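Local coordinates for uncharacterized protein (Magnetospirillum magneticum AMB-1, PDB 5MU5), which is a Maf-family glycosyltransferase involved in flagella formation, probably by glycosylating flagellin, at residues Tyr253-Gln265 and Ser528-Trp541. Numbering follows the deposited sequence.
Sequences YKNMRDGRYSILQ and SFRPGGEELFHDRW
Gly532 N donates a nearly straight hydrogen bond to Tyr261 O at 2.7 Å. Ile263 and Arg530 form a hydrogen-bonded antiparallel pair: Ile263 N reaches Arg530 O at 2.8 Å, and Arg530 N returns a longer bond to Ile263 O. Gln265 CG lies anti to the backbone N (chi1 -163°) and the chain runs extended beyond it. This carries its NE2 to Ser528 O, 2.9 Å away, in the plane of both the amide and the carbonyl. The backbone bonds add strand 530-531 antiparallel to strand 262-263, at the edge of the mixed sheet, most of whose strands lie in the MptE-like region. On its other side, strand 262-263 bonds strand 363-367. Gly532 CA packs over one face of the Tyr261 ring, 3.9 Å from its centroid. Met256 CE meets Leu536 CD2. Helix 534-541 then crosses the end of helix 242-257 through an aromatic cluster. Two T-shaped (edge-to-face) pairs build it: Phe537 points its edge at the face of Tyr253, centroids 5.0 Å apart, and Tyr253 its own edge at the six-membered ring of Trp541, 4.9 Å between centroids. Arg257 CD lies over the Phe537 ring, 3.6 Å from its centroid. With the chain bent at chi2 (71°), the guanidinium lies almost parallel to that ring, 6° between planes. Glu648 forms a salt bridge with Arg257 NE and a hydrogen bond with Tyr253 OH.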
loop_
_atom_site.group_PDB
_atom_site.type_symbol
_atom_site.label_atom_id
_atom_site.label_comp_id
_atom_site.label_asym_id
_atom_site.label_seq_id
_atom_site.Cartn_x
_atom_site.Cartn_y
_atom_site.Cartn_z
ATOM N N TYR A 253 -2.082 -22.061 -7.135
ATOM C CA TYR A 253 -2.589 -23.061 -8.059
ATOM C C TYR A 253 -2.186 -24.445 -7.556
ATOM O O TYR A 253 -3.029 -25.306 -7.386
ATOM C CB TYR A 253 -2.018 -22.821 -9.459
ATOM C CG TYR A 253 -2.377 -23.855 -10.505
ATOM C CD1 TYR A 253 -1.789 -25.119 -10.497
ATOM C CD2 TYR A 253 -3.269 -23.552 -11.536
ATOM C CE1 TYR A 253 -2.106 -26.055 -11.455
ATOM C CE2 TYR A 253 -3.584 -24.486 -12.496
ATOM C CZ TYR A 253 -2.996 -25.736 -12.441
ATOM O OH TYR A 253 -3.282 -26.671 -13.398
ATOM N N LYS A 254 -0.899 -24.637 -7.285
ATOM C CA LYS A 254 -0.396 -25.946 -6.866
ATOM C C LYS A 254 -0.898 -26.332 -5.495
ATOM O O LYS A 254 -1.140 -27.485 -5.242
ATOM C CB LYS A 254 1.122 -25.965 -6.838
ATOM C CG LYS A 254 1.766 -25.653 -8.164
ATOM C CD LYS A 254 1.505 -26.707 -9.200
ATOM C CE LYS A 254 2.289 -27.956 -8.878
ATOM N NZ LYS A 254 2.111 -28.950 -9.959
ATOM N N ASN A 255 -1.029 -25.364 -4.606
ATOM C CA ASN A 255 -1.539 -25.641 -3.280
ATOM C C ASN A 255 -2.977 -26.145 -3.280
ATOM O O ASN A 255 -3.351 -26.916 -2.417
ATOM C CB ASN A 255 -1.454 -24.390 -2.413
ATOM C CG ASN A 255 -0.067 -24.162 -1.857
ATOM O OD1 ASN A 255 0.674 -25.116 -1.639
ATOM N ND2 ASN A 255 0.285 -22.897 -1.603
ATOM N N MET A 256 -3.779 -25.705 -4.237
ATOM C CA MET A 256 -5.197 -26.024 -4.228
ATOM C C MET A 256 -5.655 -27.062 -5.220
ATOM O O MET A 256 -6.768 -27.543 -5.103
ATOM C CB MET A 256 -5.975 -24.751 -4.474
ATOM C CG MET A 256 -5.916 -23.809 -3.296
ATOM S SD MET A 256 -6.646 -22.269 -3.792
ATOM C CE MET A 256 -8.368 -22.765 -4.007
ATOM N N ARG A 257 -4.804 -27.368 -6.192
ATOM C CA ARG A 257 -5.092 -28.299 -7.268
ATOM C C ARG A 257 -5.533 -29.667 -6.753
ATOM O O ARG A 257 -6.613 -30.129 -7.089
ATOM C CB ARG A 257 -3.832 -28.483 -8.130
ATOM C CG ARG A 257 -3.998 -29.380 -9.349
ATOM C CD ARG A 257 -4.849 -28.683 -10.392
ATOM N NE ARG A 257 -5.221 -29.562 -11.481
ATOM C CZ ARG A 257 -6.253 -30.403 -11.459
ATOM N NH1 ARG A 257 -7.032 -30.510 -10.386
ATOM N NH2 ARG A 257 -6.499 -31.152 -12.524
ATOM N N ASP A 258 -4.672 -30.279 -5.939
ATOM C CA ASP A 258 -4.792 -31.668 -5.491
ATOM C C ASP A 258 -4.841 -31.788 -3.988
ATOM O O ASP A 258 -4.646 -30.824 -3.260
ATOM C CB ASP A 258 -3.518 -32.447 -5.863
ATOM C CG ASP A 258 -3.201 -32.420 -7.332
ATOM O OD1 ASP A 258 -3.782 -33.225 -8.093
ATOM O OD2 ASP A 258 -2.318 -31.626 -7.719
ATOM N N GLY A 259 -5.061 -33.020 -3.543
ATOM C CA GLY A 259 -4.887 -33.417 -2.154
ATOM C C GLY A 259 -5.716 -32.766 -1.075
ATOM O O GLY A 259 -6.524 -31.847 -1.298
ATOM N N ARG A 260 -5.490 -33.270 0.124
ATOM C CA ARG A 260 -6.178 -32.772 1.277
ATOM C C ARG A 260 -5.596 -31.416 1.688
ATOM O O ARG A 260 -4.385 -31.205 1.708
ATOM C CB ARG A 260 -6.093 -33.763 2.449
ATOM C CG ARG A 260 -6.918 -35.034 2.284
ATOM C CD ARG A 260 -7.109 -35.763 3.618
ATOM N NE ARG A 260 -5.843 -36.246 4.184
ATOM C CZ ARG A 260 -5.258 -37.409 3.884
ATOM N NH1 ARG A 260 -5.805 -38.252 3.010
ATOM N NH2 ARG A 260 -4.107 -37.734 4.464
ATOM N N TYR A 261 -6.495 -30.488 1.949
ATOM C CA TYR A 261 -6.160 -29.277 2.634
ATOM C C TYR A 261 -7.486 -28.735 3.085
ATOM O O TYR A 261 -8.529 -29.183 2.616
ATOM C CB TYR A 261 -5.422 -28.274 1.742
ATOM C CG TYR A 261 -6.246 -27.747 0.609
ATOM C CD1 TYR A 261 -7.078 -26.651 0.782
ATOM C CD2 TYR A 261 -6.180 -28.335 -0.644
ATOM C CE1 TYR A 261 -7.827 -26.156 -0.270
ATOM C CE2 TYR A 261 -6.921 -27.840 -1.715
ATOM C CZ TYR A 261 -7.747 -26.756 -1.516
ATOM O OH TYR A 261 -8.499 -26.270 -2.558
ATOM N N SER A 262 -7.431 -27.787 4.003
ATOM C CA SER A 262 -8.604 -27.090 4.467
ATOM C C SER A 262 -8.375 -25.583 4.376
ATOM O O SER A 262 -7.268 -25.132 4.090
ATOM C CB SER A 262 -8.925 -27.493 5.889
ATOM O OG SER A 262 -9.185 -28.877 5.987
ATOM N N ILE A 263 -9.446 -24.830 4.596
ATOM C CA ILE A 263 -9.469 -23.397 4.439
ATOM C C ILE A 263 -9.879 -22.773 5.748
ATOM O O ILE A 263 -10.862 -23.202 6.351
ATOM C CB ILE A 263 -10.530 -22.971 3.413
ATOM C CG1 ILE A 263 -10.293 -23.649 2.067
ATOM C CG2 ILE A 263 -10.484 -21.465 3.223
ATOM C CD1 ILE A 263 -8.909 -23.391 1.501
ATOM N N LEU A 264 -9.146 -21.754 6.175
ATOM C CA LEU A 264 -9.443 -21.048 7.412
ATOM C C LEU A 264 -10.715 -20.198 7.315
ATOM O O LEU A 264 -10.974 -19.548 6.310
ATOM C CB LEU A 264 -8.261 -20.183 7.799
ATOM C CG LEU A 264 -8.349 -19.485 9.156
ATOM C CD1 LEU A 264 -6.962 -19.236 9.740
ATOM C CD2 LEU A 264 -9.095 -18.161 9.042
ATOM N N GLN A 265 -11.473 -20.183 8.404
ATOM C CA GLN A 265 -12.757 -19.476 8.488
ATOM C C GLN A 265 -12.819 -18.710 9.818
ATOM O O GLN A 265 -12.298 -19.175 10.813
ATOM C CB GLN A 265 -13.864 -20.505 8.394
ATOM C CG GLN A 265 -15.223 -19.971 8.071
ATOM C CD GLN A 265 -16.148 -21.064 7.548
ATOM O OE1 GLN A 265 -17.000 -20.813 6.702
ATOM N NE2 GLN A 265 -15.958 -22.280 8.015
ATOM N N SER A 528 -14.258 -26.066 12.295
ATOM C CA SER A 528 -14.502 -24.834 11.511
ATOM C C SER A 528 -13.691 -24.762 10.194
ATOM O O SER A 528 -14.055 -24.029 9.268
ATOM C CB SER A 528 -14.216 -23.599 12.366
ATOM O OG SER A 528 -12.815 -23.476 12.591
ATOM N N PHE A 529 -12.591 -25.499 10.114
ATOM C CA PHE A 529 -11.858 -25.610 8.871
ATOM C C PHE A 529 -12.725 -26.270 7.772
ATOM O O PHE A 529 -13.074 -27.447 7.868
ATOM C CB PHE A 529 -10.593 -26.464 9.058
ATOM C CG PHE A 529 -9.598 -25.917 10.058
ATOM C CD1 PHE A 529 -9.489 -24.549 10.303
ATOM C CD2 PHE A 529 -8.704 -26.781 10.688
ATOM C CE1 PHE A 529 -8.548 -24.065 11.193
ATOM C CE2 PHE A 529 -7.760 -26.297 11.577
ATOM C CZ PHE A 529 -7.684 -24.934 11.826
ATOM N N ARG A 530 -13.034 -25.510 6.728
ATOM C CA ARG A 530 -13.724 -26.010 5.557
ATOM C C ARG A 530 -12.771 -26.858 4.688
ATOM O O ARG A 530 -11.729 -26.371 4.247
ATOM C CB ARG A 530 -14.241 -24.814 4.750
ATOM C CG ARG A 530 -15.129 -25.209 3.570
ATOM C CD ARG A 530 -15.454 -24.014 2.678
ATOM N NE ARG A 530 -15.430 -24.350 1.247
ATOM C CZ ARG A 530 -15.677 -23.491 0.254
ATOM N NH1 ARG A 530 -15.982 -22.226 0.504
ATOM N NH2 ARG A 530 -15.622 -23.900 -1.007
ATOM N N PRO A 531 -13.114 -28.134 4.430
ATOM C CA PRO A 531 -12.232 -28.960 3.576
ATOM C C PRO A 531 -12.132 -28.448 2.136
ATOM O O PRO A 531 -13.110 -27.968 1.587
ATOM C CB PRO A 531 -12.907 -30.343 3.582
ATOM C CG PRO A 531 -13.879 -30.315 4.726
ATOM C CD PRO A 531 -14.292 -28.883 4.905
ATOM N N GLY A 532 -10.952 -28.550 1.540
ATOM C CA GLY A 532 -10.741 -28.117 0.166
ATOM C C GLY A 532 -10.580 -29.294 -0.787
ATOM O O GLY A 532 -9.656 -30.107 -0.647
ATOM N N GLY A 533 -11.481 -29.399 -1.754
ATOM C CA GLY A 533 -11.381 -30.446 -2.769
ATOM C C GLY A 533 -10.881 -29.891 -4.091
ATOM O O GLY A 533 -10.334 -28.787 -4.158
ATOM N N GLU A 534 -11.067 -30.679 -5.143
ATOM C CA GLU A 534 -10.791 -30.238 -6.494
ATOM C C GLU A 534 -11.962 -29.424 -6.972
ATOM O O GLU A 534 -11.825 -28.660 -7.917
ATOM C CB GLU A 534 -10.622 -31.415 -7.432
ATOM C CG GLU A 534 -9.363 -32.210 -7.190
ATOM C CD GLU A 534 -9.341 -33.491 -7.994
ATOM O OE1 GLU A 534 -9.633 -33.448 -9.212
ATOM O OE2 GLU A 534 -9.018 -34.541 -7.398
ATOM N N GLU A 535 -13.123 -29.617 -6.341
ATOM C CA GLU A 535 -14.319 -28.856 -6.683
ATOM C C GLU A 535 -13.982 -27.373 -6.569
ATOM O O GLU A 535 -14.272 -26.584 -7.471
ATOM C CB GLU A 535 -15.502 -29.173 -5.747
ATOM C CG GLU A 535 -16.093 -30.578 -5.841
ATOM C CD GLU A 535 -15.317 -31.649 -5.075
ATOM O OE1 GLU A 535 -14.352 -31.334 -4.338
ATOM O OE2 GLU A 535 -15.689 -32.834 -5.211
ATOM N N LEU A 536 -13.355 -27.000 -5.455
ATOM C CA LEU A 536 -13.014 -25.607 -5.225
ATOM C C LEU A 536 -12.045 -25.118 -6.281
ATOM O O LEU A 536 -12.259 -24.063 -6.883
ATOM C CB LEU A 536 -12.416 -25.398 -3.838
ATOM C CG LEU A 536 -12.046 -23.946 -3.557
ATOM C CD1 LEU A 536 -13.203 -22.996 -3.863
ATOM C CD2 LEU A 536 -11.576 -23.809 -2.111
ATOM N N PHE A 537 -10.996 -25.891 -6.528
ATOM C CA PHE A 537 -10.052 -25.504 -7.551
ATOM C C PHE A 537 -10.736 -25.221 -8.898
ATOM O O PHE A 537 -10.500 -24.185 -9.501
ATOM C CB PHE A 537 -8.940 -26.543 -7.716
ATOM C CG PHE A 537 -8.079 -26.297 -8.912
ATOM C CD1 PHE A 537 -7.049 -25.366 -8.866
ATOM C CD2 PHE A 537 -8.332 -26.962 -10.110
ATOM C CE1 PHE A 537 -6.275 -25.114 -9.986
ATOM C CE2 PHE A 537 -7.561 -26.716 -11.233
ATOM C CZ PHE A 537 -6.530 -25.789 -11.169
ATOM N N HIS A 538 -11.566 -26.142 -9.367
ATOM C CA HIS A 538 -12.199 -25.988 -10.672
ATOM C C HIS A 538 -13.181 -24.833 -10.708
ATOM O O HIS A 538 -13.261 -24.119 -11.702
ATOM C CB HIS A 538 -12.892 -27.276 -11.116
ATOM C CG HIS A 538 -11.940 -28.363 -11.477
ATOM N ND1 HIS A 538 -11.012 -28.228 -12.488
ATOM C CD2 HIS A 538 -11.769 -29.607 -10.970
ATOM C CE1 HIS A 538 -10.310 -29.344 -12.588
ATOM N NE2 HIS A 538 -10.749 -30.196 -11.677
ATOM N N ASP A 539 -13.934 -24.666 -9.629
ATOM C CA ASP A 539 -14.848 -23.547 -9.510
ATOM C C ASP A 539 -14.102 -22.235 -9.740
ATOM O O ASP A 539 -14.538 -21.407 -10.540
ATOM C CB ASP A 539 -15.496 -23.533 -8.128
ATOM C CG ASP A 539 -16.429 -22.362 -7.947
ATOM O OD1 ASP A 539 -17.427 -22.269 -8.697
ATOM O OD2 ASP A 539 -16.156 -21.532 -7.060
ATOM N N ARG A 540 -12.970 -22.055 -9.054
ATOM C CA ARG A 540 -12.166 -20.842 -9.206
ATOM C C ARG A 540 -11.436 -20.771 -10.559
ATOM O O ARG A 540 -11.605 -19.812 -11.296
ATOM C CB ARG A 540 -11.162 -20.708 -8.053
ATOM C CG ARG A 540 -11.761 -20.636 -6.638
ATOM C CD ARG A 540 -12.509 -19.333 -6.378
ATOM N NE ARG A 540 -13.793 -19.310 -7.066
ATOM C CZ ARG A 540 -14.563 -18.237 -7.217
ATOM N NH1 ARG A 540 -14.200 -17.058 -6.719
ATOM N NH2 ARG A 540 -15.710 -18.354 -7.876
ATOM N N TRP A 541 -10.650 -21.785 -10.898
ATOM C CA TRP A 541 -9.838 -21.769 -12.129
ATOM C C TRP A 541 -10.589 -21.684 -13.464
ATOM O O TRP A 541 -10.214 -20.894 -14.335
ATOM C CB TRP A 541 -8.953 -23.002 -12.177
ATOM C CG TRP A 541 -7.938 -22.972 -13.255
ATOM C CD1 TRP A 541 -7.909 -23.745 -14.366
ATOM C CD2 TRP A 541 -6.782 -22.131 -13.319
ATOM N NE1 TRP A 541 -6.797 -23.449 -15.126
ATOM C CE2 TRP A 541 -6.091 -22.459 -14.502
ATOM C CE3 TRP A 541 -6.251 -21.155 -12.477
ATOM C CZ2 TRP A 541 -4.914 -21.831 -14.881
ATOM C CZ3 TRP A 541 -5.078 -20.536 -12.841
ATOM C CH2 TRP A 541 -4.418 -20.876 -14.040
#